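Local coordinates for protein aldehyde dehydrogenase (Staphylococcus aureus, PDB 6K10) that oxidises the carotenoid aldehyde 4,4'-diaponeurosporen-4-al to 4,4'-diaponeurosporenoic acid with NAD+, a step in the synthesis of the virulence pigment staphyloxanthin, at residues E277-G280 against Q285-D288; G134-G139 against A167-V172; P254-V259 against A338-E343; K408-G413 against G424-D429. The protein carries 1 engineered substitution. One frame throughout, in Å; residues are numbered along the deposited sequence.

Interaction 1: E277-G280 against Q285-D288; sequences EFYG and QSPD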
loop_
_atom_site.group_PDB
_atom_site.type_symbol
_atom_site.label_atom_id
_atom_site.label_comp_id
_atom_site.label_asym_id
_atom_site.label_seq_id
_atom_site.Cartn_x
_atom_site.Cartn_y
_atom_site.Cartn_z
ATOM N N GLU A 277 43.129 4.433 -0.735
ATOM C CA GLU A 277 42.955 5.288 0.435
ATOM C C GLU A 277 42.084 4.612 1.485
ATOM O O GLU A 277 42.361 4.702 2.687
ATOM C CB GLU A 277 42.340 6.625 0.018
ATOM C CG GLU A 277 43.265 7.519 -0.784
ATOM C CD GLU A 277 42.533 8.678 -1.433
ATOM O OE1 GLU A 277 41.286 8.631 -1.503
ATOM O OE2 GLU A 277 43.203 9.636 -1.868
ATOM N N PHE A 278 41.021 3.935 1.043
ATOM C CA PHE A 278 40.111 3.261 1.964
ATOM C C PHE A 278 40.792 2.090 2.656
ATOM O O PHE A 278 40.763 1.976 3.888
ATOM C CB PHE A 278 38.883 2.742 1.213
ATOM C CG PHE A 278 37.834 3.779 0.936
ATOM C CD1 PHE A 278 38.113 5.130 1.032
ATOM C CD2 PHE A 278 36.559 3.387 0.559
ATOM C CE1 PHE A 278 37.134 6.071 0.766
ATOM C CE2 PHE A 278 35.578 4.321 0.290
ATOM C CZ PHE A 278 35.866 5.664 0.392
ATOM N N TYR A 279 41.400 1.203 1.873
ATOM C CA TYR A 279 41.725 -0.137 2.330
ATOM C C TYR A 279 43.201 -0.500 2.246
ATOM O O TYR A 279 43.571 -1.582 2.713
ATOM C CB TYR A 279 40.917 -1.170 1.529
ATOM C CG TYR A 279 39.418 -0.941 1.527
ATOM C CD1 TYR A 279 38.690 -0.950 2.709
ATOM C CD2 TYR A 279 38.728 -0.736 0.335
ATOM C CE1 TYR A 279 37.320 -0.753 2.710
ATOM C CE2 TYR A 279 37.358 -0.539 0.325
ATOM C CZ TYR A 279 36.659 -0.548 1.515
ATOM O OH TYR A 279 35.296 -0.351 1.513
ATOM N N GLY A 280 44.047 0.348 1.668
ATOM C CA GLY A 280 45.465 0.051 1.601
ATOM C C GLY A 280 45.835 -0.803 0.401
ATOM O O GLY A 280 45.020 -1.093 -0.479
ATOM N N GLN A 285 44.000 -7.424 4.188
ATOM C CA GLN A 285 44.445 -7.112 5.538
ATOM C C GLN A 285 43.676 -5.956 6.168
ATOM O O GLN A 285 43.898 -5.655 7.343
ATOM C CB GLN A 285 45.945 -6.792 5.536
ATOM N N SER A 286 42.779 -5.311 5.427
ATOM C CA SER A 286 42.053 -4.164 5.965
ATOM C C SER A 286 40.997 -4.626 6.963
ATOM O O SER A 286 40.211 -5.527 6.653
ATOM C CB SER A 286 41.393 -3.367 4.842
ATOM O OG SER A 286 40.465 -2.427 5.358
ATOM N N PRO A 287 40.936 -4.030 8.158
ATOM C CA PRO A 287 39.883 -4.379 9.116
ATOM C C PRO A 287 38.555 -3.696 8.842
ATOM O O PRO A 287 37.614 -3.868 9.625
ATOM C CB PRO A 287 40.476 -3.897 10.444
ATOM C CG PRO A 287 41.223 -2.661 10.047
ATOM C CD PRO A 287 41.799 -2.948 8.668
ATOM N N ASP A 288 38.459 -2.928 7.759
ATOM C CA ASP A 288 37.271 -2.156 7.428
ATOM C C ASP A 288 36.480 -2.775 6.284
ATOM O O ASP A 288 35.527 -2.159 5.796
ATOM C CB ASP A 288 37.674 -0.726 7.068
ATOM C CG ASP A 288 38.420 -0.037 8.188
ATOM O OD1 ASP A 288 38.123 -0.325 9.366
ATOM O OD2 ASP A 288 39.326 0.769 7.892
HETATM O O HOH W 1 41.060 0.182 5.973
#
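Tyr279 and Ser286 bring the two backbones closest, their CA atoms 5.4 Å apart, where helix 264-279 ends and the chain turns back in a loop. Gly280 leaves the helix with a positive phi of 86°, and residues 285-288 return past the last helical turn without a direct hydrogen bond to it. A water makes the polar link: it donates to Phe278 O and to Asp288 OD2 and accepts from Ser286 OG, the last at 2.7 Å. The hydroxyl of Ser286 also closes an ST turn, accepting from Asp288 N at 3.2 Å with an angle of 160°. Held anti to the backbone N (chi1 168°), Ser286 OG lies at the edge of the Tyr279 ring, near its plane and 3.5 Å from CD1. Further along that edge, Tyr279 CE1 is 3.8 Å from Asp288 O, while Phe278 CB sits over the centre of one ring face. Tyr279 also meets the ring of Tyr289, and Asp288 OD2 accepts a second bond from Tyr453 N of the second subunit. The turn therefore lies between helix 232-244, which receives Phe278 on Cys240 and Tyr279 on Phe244, and the second subunit, whose Pro451 and Pro452 pack on Phe278 and Asp288.

Interaction 2: G134-G139 against A167-V172; sequences GAIAAG and ANYIEV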
loop_
_atom_site.group_PDB
_atom_site.type_symbol
_atom_site.label_atom_id
_atom_site.label_comp_id
_atom_site.label_asym_id
_atom_site.label_seq_id
_atom_site.Cartn_x
_atom_site.Cartn_y
_atom_site.Cartn_z
ATOM N N GLY A 134 8.267 -1.091 13.622
ATOM C CA GLY A 134 6.995 -0.650 13.073
ATOM C C GLY A 134 5.846 -1.545 13.494
ATOM O O GLY A 134 4.779 -1.067 13.885
ATOM N N ALA A 135 6.054 -2.863 13.426
ATOM C CA ALA A 135 5.008 -3.800 13.824
ATOM C C ALA A 135 4.650 -3.632 15.295
ATOM O O ALA A 135 3.469 -3.625 15.660
ATOM C CB ALA A 135 5.453 -5.234 13.538
ATOM N N ILE A 136 5.662 -3.497 16.155
ATOM C CA ILE A 136 5.412 -3.289 17.581
ATOM C C ILE A 136 4.651 -1.990 17.800
ATOM O O ILE A 136 3.605 -1.963 18.460
ATOM C CB ILE A 136 6.734 -3.291 18.370
ATOM C CG1 ILE A 136 7.325 -4.699 18.443
ATOM C CG2 ILE A 136 6.516 -2.726 19.768
ATOM C CD1 ILE A 136 8.710 -4.735 19.058
ATOM N N ALA A 137 5.174 -0.889 17.250
ATOM C CA ALA A 137 4.578 0.422 17.480
ATOM C C ALA A 137 3.157 0.502 16.941
ATOM O O ALA A 137 2.325 1.229 17.494
ATOM C CB ALA A 137 5.446 1.511 16.847
ATOM N N ALA A 138 2.859 -0.233 15.872
ATOM C CA ALA A 138 1.516 -0.234 15.312
ATOM C C ALA A 138 0.551 -1.131 16.078
ATOM O O ALA A 138 -0.650 -1.101 15.794
ATOM C CB ALA A 138 1.561 -0.656 13.842
ATOM N N GLY A 139 1.042 -1.927 17.027
ATOM C CA GLY A 139 0.170 -2.711 17.877
ATOM C C GLY A 139 -0.067 -4.137 17.442
ATOM O O GLY A 139 -1.105 -4.713 17.787
ATOM N N ALA A 167 6.504 -15.891 23.541
ATOM C CA ALA A 167 6.501 -16.397 22.174
ATOM C C ALA A 167 5.191 -16.090 21.460
ATOM O O ALA A 167 5.160 -16.023 20.226
ATOM C CB ALA A 167 6.773 -17.900 22.165
ATOM N N ASN A 168 4.104 -15.898 22.205
ATOM C CA ASN A 168 2.831 -15.556 21.584
ATOM C C ASN A 168 2.696 -14.066 21.288
ATOM O O ASN A 168 1.662 -13.646 20.757
ATOM C CB ASN A 168 1.667 -16.036 22.461
ATOM C CG ASN A 168 1.753 -15.528 23.887
ATOM O OD1 ASN A 168 2.149 -14.392 24.142
ATOM N N TYR A 169 3.706 -13.260 21.616
ATOM C CA TYR A 169 3.748 -11.860 21.210
ATOM C C TYR A 169 4.733 -11.649 20.064
ATOM O O TYR A 169 4.361 -11.138 19.003
ATOM C CB TYR A 169 4.106 -10.965 22.406
ATOM C CG TYR A 169 4.276 -9.507 22.038
ATOM C CD1 TYR A 169 3.288 -8.828 21.335
ATOM C CD2 TYR A 169 5.427 -8.813 22.385
ATOM C CE1 TYR A 169 3.442 -7.497 20.990
ATOM C CE2 TYR A 169 5.589 -7.483 22.046
ATOM C CZ TYR A 169 4.594 -6.829 21.349
ATOM O OH TYR A 169 4.754 -5.505 21.011
ATOM N N ILE A 170 5.993 -12.032 20.265
ATOM C CA ILE A 170 7.007 -12.024 19.218
ATOM C C ILE A 170 7.760 -13.344 19.290
ATOM O O ILE A 170 8.221 -13.741 20.365
ATOM C CB ILE A 170 7.983 -10.839 19.358
ATOM C CG1 ILE A 170 7.235 -9.506 19.312
ATOM C CG2 ILE A 170 9.030 -10.883 18.258
ATOM C CD1 ILE A 170 8.090 -8.319 19.703
ATOM N N GLU A 171 7.879 -14.022 18.151
ATOM C CA GLU A 171 8.548 -15.312 18.080
ATOM C C GLU A 171 9.462 -15.333 16.864
ATOM O O GLU A 171 9.180 -14.695 15.847
ATOM C CB GLU A 171 7.531 -16.465 18.011
ATOM C CG GLU A 171 8.120 -17.863 17.802
ATOM C CD GLU A 171 9.036 -18.315 18.930
ATOM O OE1 GLU A 171 8.632 -19.223 19.687
ATOM O OE2 GLU A 171 10.164 -17.792 19.047
ATOM N N VAL A 172 10.567 -16.066 16.985
ATOM C CA VAL A 172 11.543 -16.226 15.914
ATOM C C VAL A 172 11.534 -17.678 15.460
ATOM O O VAL A 172 11.646 -18.594 16.285
ATOM C CB VAL A 172 12.952 -15.806 16.367
ATOM C CG1 VAL A 172 13.970 -16.126 15.287
ATOM C CG2 VAL A 172 12.975 -14.329 16.711
HETATM O O HOH W 2 2.609 -4.440 19.441
#
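The ring of Tyr169 reaches toward Ile136 with its hydroxyl end, while one of its faces is occupied by the next residue of its own segment: Ile170 CG1 stands 3.6 Å above the plane, offset toward the rim. At the ring edge, in plane, lies a water that accepts from Tyr169 OH at 2.9 Å and donates to Ile136 O at 2.8 Å. This bridge ties the hydroxyl to the end of helix 126-138, where Gly139 completes a Schellman motif and its N bonds back to the same carbonyl oxygen, Ile136 O. With CG anti to the backbone N (chi1 175°), the tyrosine side chain extends to the helix, and its OH comes within 3.5 Å of Ile136 CG2 and 3.7 Å of Ile136 CG1. The CG1 branch runs on to Ile136 CD1, which meets Ile170 CD1 at 3.7 Å; the two isoleucines cross at about a right angle, as do Ile136 and Tyr169. Helix 30-46 packs on the group, with Gln36, Leu37 and Leu40 on Ile136, and Phe32 packs edge-to-face with Tyr169. Strands 141-145 and 170-172 pair in parallel, with helix 151-164 between them in the chain, a beta-alpha-beta unit. The contact packs helix 126-138 against edge strand 170-172 of the mixed sheet, in keeping with the Rossmann-like NAD-binding domain of aldehyde dehydrogenases.

Interaction 3: P254-V259 against A338-E343; sequences PDYILV and AIMQEE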
loop_
_atom_site.group_PDB
_atom_site.type_symbol
_atom_site.label_atom_id
_atom_site.label_comp_id
_atom_site.label_asym_id
_atom_site.label_seq_id
_atom_site.Cartn_x
_atom_site.Cartn_y
_atom_site.Cartn_z
ATOM N N PRO A 254 25.675 0.461 -5.577
ATOM C CA PRO A 254 25.942 0.621 -7.011
ATOM C C PRO A 254 26.203 -0.729 -7.657
ATOM O O PRO A 254 27.177 -1.414 -7.333
ATOM C CB PRO A 254 27.189 1.509 -7.030
ATOM C CG PRO A 254 27.029 2.353 -5.809
ATOM C CD PRO A 254 26.453 1.418 -4.768
ATOM N N ASP A 255 25.299 -1.138 -8.546
ATOM C CA ASP A 255 25.542 -2.391 -9.246
ATOM C C ASP A 255 26.515 -2.195 -10.403
ATOM O O ASP A 255 27.516 -2.908 -10.498
ATOM C CB ASP A 255 24.226 -2.996 -9.745
ATOM C CG ASP A 255 24.417 -4.377 -10.344
ATOM O OD1 ASP A 255 24.794 -4.473 -11.532
ATOM O OD2 ASP A 255 24.212 -5.371 -9.609
ATOM N N TYR A 256 26.249 -1.223 -11.272
ATOM C CA TYR A 256 27.108 -0.941 -12.413
ATOM C C TYR A 256 27.152 0.558 -12.656
ATOM O O TYR A 256 26.325 1.314 -12.145
ATOM C CB TYR A 256 26.635 -1.691 -13.673
ATOM C CG TYR A 256 25.257 -1.280 -14.153
ATOM C CD1 TYR A 256 24.118 -1.917 -13.678
ATOM C CD2 TYR A 256 25.096 -0.268 -15.094
ATOM C CE1 TYR A 256 22.859 -1.555 -14.111
ATOM C CE2 TYR A 256 23.836 0.105 -15.536
ATOM C CZ TYR A 256 22.721 -0.543 -15.041
ATOM O OH TYR A 256 21.466 -0.181 -15.476
ATOM N N ILE A 257 28.127 0.979 -13.458
ATOM C CA ILE A 257 28.357 2.387 -13.753
ATOM C C ILE A 257 28.152 2.625 -15.245
ATOM O O ILE A 257 28.660 1.867 -16.078
ATOM C CB ILE A 257 29.766 2.833 -13.316
ATOM C CG1 ILE A 257 29.957 2.599 -11.814
ATOM C CG2 ILE A 257 30.016 4.301 -13.691
ATOM C CD1 ILE A 257 31.199 3.257 -11.211
ATOM N N LEU A 258 27.383 3.660 -15.572
ATOM C CA LEU A 258 27.307 4.230 -16.912
ATOM C C LEU A 258 28.020 5.571 -16.832
ATOM O O LEU A 258 27.500 6.513 -16.225
ATOM C CB LEU A 258 25.858 4.402 -17.363
ATOM C CG LEU A 258 25.076 3.143 -17.730
ATOM C CD1 LEU A 258 23.594 3.456 -17.738
ATOM C CD2 LEU A 258 25.512 2.584 -19.080
ATOM N N VAL A 259 29.222 5.647 -17.404
ATOM C CA VAL A 259 30.041 6.852 -17.341
ATOM C C VAL A 259 30.206 7.408 -18.749
ATOM O O VAL A 259 30.349 6.649 -19.712
ATOM C CB VAL A 259 31.417 6.581 -16.686
ATOM C CG1 VAL A 259 32.247 5.584 -17.497
ATOM C CG2 VAL A 259 32.188 7.884 -16.476
ATOM N N ALA A 338 28.306 -11.428 -18.700
ATOM C CA ALA A 338 27.663 -12.173 -17.622
ATOM C C ALA A 338 27.425 -11.282 -16.411
ATOM O O ALA A 338 26.419 -11.431 -15.706
ATOM C CB ALA A 338 28.514 -13.382 -17.238
ATOM N N ILE A 339 28.336 -10.338 -16.164
ATOM C CA ILE A 339 28.213 -9.443 -15.021
ATOM C C ILE A 339 27.031 -8.489 -15.165
ATOM O O ILE A 339 26.585 -7.908 -14.168
ATOM C CB ILE A 339 29.536 -8.676 -14.827
ATOM C CG1 ILE A 339 29.597 -8.040 -13.439
ATOM C CG2 ILE A 339 29.715 -7.624 -15.910
ATOM C CD1 ILE A 339 29.818 -9.035 -12.327
ATOM N N MET A 340 26.496 -8.318 -16.372
ATOM C CA MET A 340 25.342 -7.457 -16.591
ATOM C C MET A 340 24.038 -8.237 -16.710
ATOM O O MET A 340 23.011 -7.657 -17.078
ATOM C CB MET A 340 25.553 -6.595 -17.837
ATOM C CG MET A 340 26.612 -5.523 -17.667
ATOM S SD MET A 340 26.287 -4.454 -16.248
ATOM C CE MET A 340 24.719 -3.735 -16.731
ATOM N N GLN A 341 24.051 -9.536 -16.404
ATOM C CA GLN A 341 22.862 -10.366 -16.501
ATOM C C GLN A 341 22.228 -10.684 -15.155
ATOM O O GLN A 341 21.108 -11.208 -15.129
ATOM C CB GLN A 341 23.186 -11.688 -17.217
ATOM C CG GLN A 341 23.936 -11.523 -18.523
ATOM C CD GLN A 341 23.226 -10.603 -19.494
ATOM O OE1 GLN A 341 22.010 -10.683 -19.669
ATOM N NE2 GLN A 341 23.984 -9.718 -20.129
ATOM N N GLU A 342 22.903 -10.394 -14.046
ATOM C CA GLU A 342 22.386 -10.719 -12.725
ATOM C C GLU A 342 22.742 -9.605 -11.752
ATOM O O GLU A 342 23.717 -8.875 -11.951
ATOM C CB GLU A 342 22.945 -12.061 -12.217
ATOM C CG GLU A 342 24.453 -12.063 -11.973
ATOM C CD GLU A 342 24.949 -13.347 -11.325
ATOM O OE1 GLU A 342 25.346 -14.274 -12.065
ATOM O OE2 GLU A 342 24.948 -13.431 -10.077
ATOM N N GLU A 343 21.929 -9.471 -10.704
ATOM C CA GLU A 343 22.288 -8.592 -9.600
ATOM C C GLU A 343 23.576 -9.095 -8.965
ATOM O O GLU A 343 23.645 -10.237 -8.501
ATOM C CB GLU A 343 21.159 -8.536 -8.571
ATOM C CG GLU A 343 21.452 -7.644 -7.365
ATOM C CD GLU A 343 20.228 -7.404 -6.496
ATOM O OE1 GLU A 343 19.165 -7.997 -6.779
ATOM O OE2 GLU A 343 20.325 -6.613 -5.532
#
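Met340 and Tyr256 cross at about a right angle, the methionine coming end-on to one face of the ring. Its methyl CE stands over the ring centre, 3.6 Å from the centroid and 13° off the normal, which makes a clear CH-pi contact. The sulfur follows obliquely, 4.5 Å from the same centroid and 3.8 Å from Tyr256 CB, so that thioether and ring together form a Met-aromatic pair. Bends at both chi2 and chi3 curl the methionine chain and lay its end on the face. Tyr256 in turn holds CG between the backbone N and the carbonyl carbon, chi1 63°, and has Leu258 CG and Asp255 OD1 at its ring edge, in plane. Beside this pair, Asp255 points its carboxylate to the backbone of the other segment: OD2 is 3.8 Å from Glu343 CA and bonds to Ile344 N just beyond, while OD1 forms a salt bridge with Lys221. The same Lys221 NZ bonds to the carbonyl oxygens of Ile339 and Glu342, so one ammonium group joins both segments and would probably offset the negative charge of Asp255. The side chain of Glu343 lies about 5 Å from that of the engineered Ser251, and its OE1 accepts from Gly220 N. The contact joins strand 256-260 to the loop leading into its parallel neighbour 348-354, in the aldehyde dehydrogenase domain that carries the predicted catalytic nucleophile position.

Interaction 4: K408-G413 against G424-D429; sequences KLPFGG and GKYSFD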
loop_
_atom_site.group_PDB
_atom_site.type_symbol
_atom_site.label_atom_id
_atom_site.label_comp_id
_atom_site.label_asym_id
_atom_site.label_seq_id
_atom_site.Cartn_x
_atom_site.Cartn_y
_atom_site.Cartn_z
ATOM N N LYS A 408 13.057 10.074 7.663
ATOM C CA LYS A 408 11.937 10.832 7.127
ATOM C C LYS A 408 11.719 10.577 5.641
ATOM O O LYS A 408 10.740 11.078 5.077
ATOM C CB LYS A 408 12.161 12.325 7.377
ATOM C CG LYS A 408 12.040 12.704 8.838
ATOM C CD LYS A 408 11.918 14.199 9.035
ATOM C CE LYS A 408 11.736 14.512 10.508
ATOM N NZ LYS A 408 12.133 15.901 10.853
ATOM N N LEU A 409 12.602 9.810 5.002
ATOM C CA LEU A 409 12.462 9.428 3.607
ATOM C C LEU A 409 11.948 8.001 3.531
ATOM O O LEU A 409 12.597 7.097 4.075
ATOM C CB LEU A 409 13.806 9.544 2.885
ATOM C CG LEU A 409 14.336 10.947 2.589
ATOM C CD1 LEU A 409 15.662 10.852 1.860
ATOM C CD2 LEU A 409 13.340 11.760 1.772
ATOM N N PRO A 410 10.813 7.735 2.890
ATOM C CA PRO A 410 10.381 6.344 2.728
ATOM C C PRO A 410 11.385 5.559 1.899
ATOM O O PRO A 410 11.978 6.078 0.953
ATOM C CB PRO A 410 9.031 6.471 2.011
ATOM C CG PRO A 410 9.096 7.796 1.327
ATOM C CD PRO A 410 9.880 8.677 2.254
ATOM N N PHE A 411 11.590 4.302 2.278
ATOM C CA PHE A 411 12.540 3.426 1.604
ATOM C C PHE A 411 11.786 2.239 1.030
ATOM O O PHE A 411 11.184 1.467 1.777
ATOM C CB PHE A 411 13.637 2.954 2.562
ATOM C CG PHE A 411 14.501 1.862 1.994
ATOM C CD1 PHE A 411 15.052 1.983 0.726
ATOM C CD2 PHE A 411 14.754 0.707 2.717
ATOM C CE1 PHE A 411 15.841 0.975 0.197
ATOM C CE2 PHE A 411 15.545 -0.303 2.193
ATOM C CZ PHE A 411 16.089 -0.167 0.931
ATOM N N GLY A 412 11.830 2.091 -0.288
ATOM C CA GLY A 412 11.140 0.996 -0.946
ATOM C C GLY A 412 11.365 1.060 -2.437
ATOM O O GLY A 412 11.908 2.031 -2.964
ATOM N N GLY A 413 10.935 -0.003 -3.115
ATOM C CA GLY A 413 11.112 -0.133 -4.542
ATOM C C GLY A 413 9.848 0.173 -5.328
ATOM O O GLY A 413 8.845 0.661 -4.804
ATOM N N GLY A 424 11.319 4.861 9.775
ATOM C CA GLY A 424 10.656 5.922 10.519
ATOM C C GLY A 424 9.182 5.658 10.690
ATOM O O GLY A 424 8.765 4.536 11.006
ATOM N N LYS A 425 8.374 6.701 10.467
ATOM C CA LYS A 425 6.927 6.549 10.576
ATOM C C LYS A 425 6.365 5.627 9.499
ATOM O O LYS A 425 5.304 5.020 9.698
ATOM C CB LYS A 425 6.253 7.923 10.517
ATOM C CG LYS A 425 4.748 7.881 10.745
ATOM C CD LYS A 425 4.121 9.259 10.820
ATOM C CE LYS A 425 2.628 9.148 11.101
ATOM N NZ LYS A 425 1.869 8.587 9.942
ATOM N N TYR A 426 7.058 5.494 8.361
ATOM C CA TYR A 426 6.571 4.599 7.317
ATOM C C TYR A 426 6.591 3.144 7.766
ATOM O O TYR A 426 5.766 2.344 7.304
ATOM C CB TYR A 426 7.393 4.784 6.036
ATOM C CG TYR A 426 7.312 6.187 5.480
ATOM C CD1 TYR A 426 6.238 6.581 4.694
ATOM C CD2 TYR A 426 8.303 7.120 5.753
ATOM C CE1 TYR A 426 6.154 7.865 4.188
ATOM C CE2 TYR A 426 8.229 8.404 5.255
ATOM C CZ TYR A 426 7.156 8.773 4.472
ATOM O OH TYR A 426 7.083 10.054 3.975
ATOM N N SER A 427 7.519 2.784 8.659
ATOM C CA SER A 427 7.478 1.456 9.259
ATOM C C SER A 427 6.198 1.263 10.057
ATOM O O SER A 427 5.551 0.212 9.970
ATOM C CB SER A 427 8.702 1.251 10.153
ATOM O OG SER A 427 9.897 1.211 9.384
ATOM N N PHE A 428 5.811 2.281 10.829
ATOM C CA PHE A 428 4.544 2.244 11.553
ATOM C C PHE A 428 3.364 2.191 10.587
ATOM O O PHE A 428 2.458 1.360 10.736
ATOM C CB PHE A 428 4.447 3.463 12.477
ATOM C CG PHE A 428 3.069 3.716 13.026
ATOM C CD1 PHE A 428 2.681 3.165 14.235
ATOM C CD2 PHE A 428 2.181 4.552 12.364
ATOM C CE1 PHE A 428 1.427 3.410 14.752
ATOM C CE2 PHE A 428 0.926 4.797 12.880
ATOM C CZ PHE A 428 0.551 4.229 14.076
ATOM N N ASP A 429 3.358 3.082 9.588
ATOM C CA ASP A 429 2.271 3.112 8.610
ATOM C C ASP A 429 2.077 1.756 7.938
ATOM O O ASP A 429 0.941 1.320 7.714
ATOM C CB ASP A 429 2.551 4.176 7.545
ATOM C CG ASP A 429 2.562 5.585 8.105
ATOM O OD1 ASP A 429 2.071 5.800 9.234
ATOM O OD2 ASP A 429 3.071 6.495 7.410
#
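A proline-on-tyrosine CH-pi contact joins the loop 408-413 to the first turn of helix 425-430, with the Pro410 side chain about 8 Å from that of Glu217, a predicted active-site residue. Pro410 lies over one face of the Tyr426 ring, its CB above the centre, 3.6 Å from the centroid and on the ring normal. Pro410 CG and CD lean toward the hydroxyl end: Pro410 CD is 3.4 Å from Tyr426 CE2, and Pro410 CG is 3.8 Å from Tyr426 CZ. Tyr426 is turned to meet it by a CG anti to the carbonyl carbon (chi1 -61°), which directs the ring from the helix onto the loop. Lys408 O approaches the edge of that ring in plane, 3.7 Å from Tyr426 CE2, so the tyrosine is bounded by backbone there and by proline over its face. Within the helix, Lys425 NZ forms a salt bridge of 2.9 Å with Asp429 OD1, one turn on, using the syn lone pair of the carboxylate. The second subunit adds to the contact: its Ile107 packs on both Pro410 and Tyr426, its Ser436 OG bonds to Pro410 O, and its Asp95 forms a salt bridge with Lys408. Arg421 lies against both Pro410 and Tyr426, helix 63-89 receives Lys425 and Phe428, and helix 126-138 is met by Phe428 on Ala137 and Ala138.

Along the chain interaction 2 comes first; interaction 3 then closes a long loop that contains interaction 1, and interaction 4 follows. Strand 256-260 of interaction 3 leads directly to helix 264-279 of interaction 1, though their centres are 24 Å apart. Interactions 2 and 4 touch, with centres 18 Å apart, because helices 126-138 and 425-430 pack together, Gly134 against Ser427 among them. Interactions 2 and 3 fall on opposite sides of the chain's centre, with centres 38 Å apart, and belong to different sheets. Interactions 1 and 4, 33 Å apart between centres, both meet the second subunit, so the dimer interface reaches two distant parts of the chain.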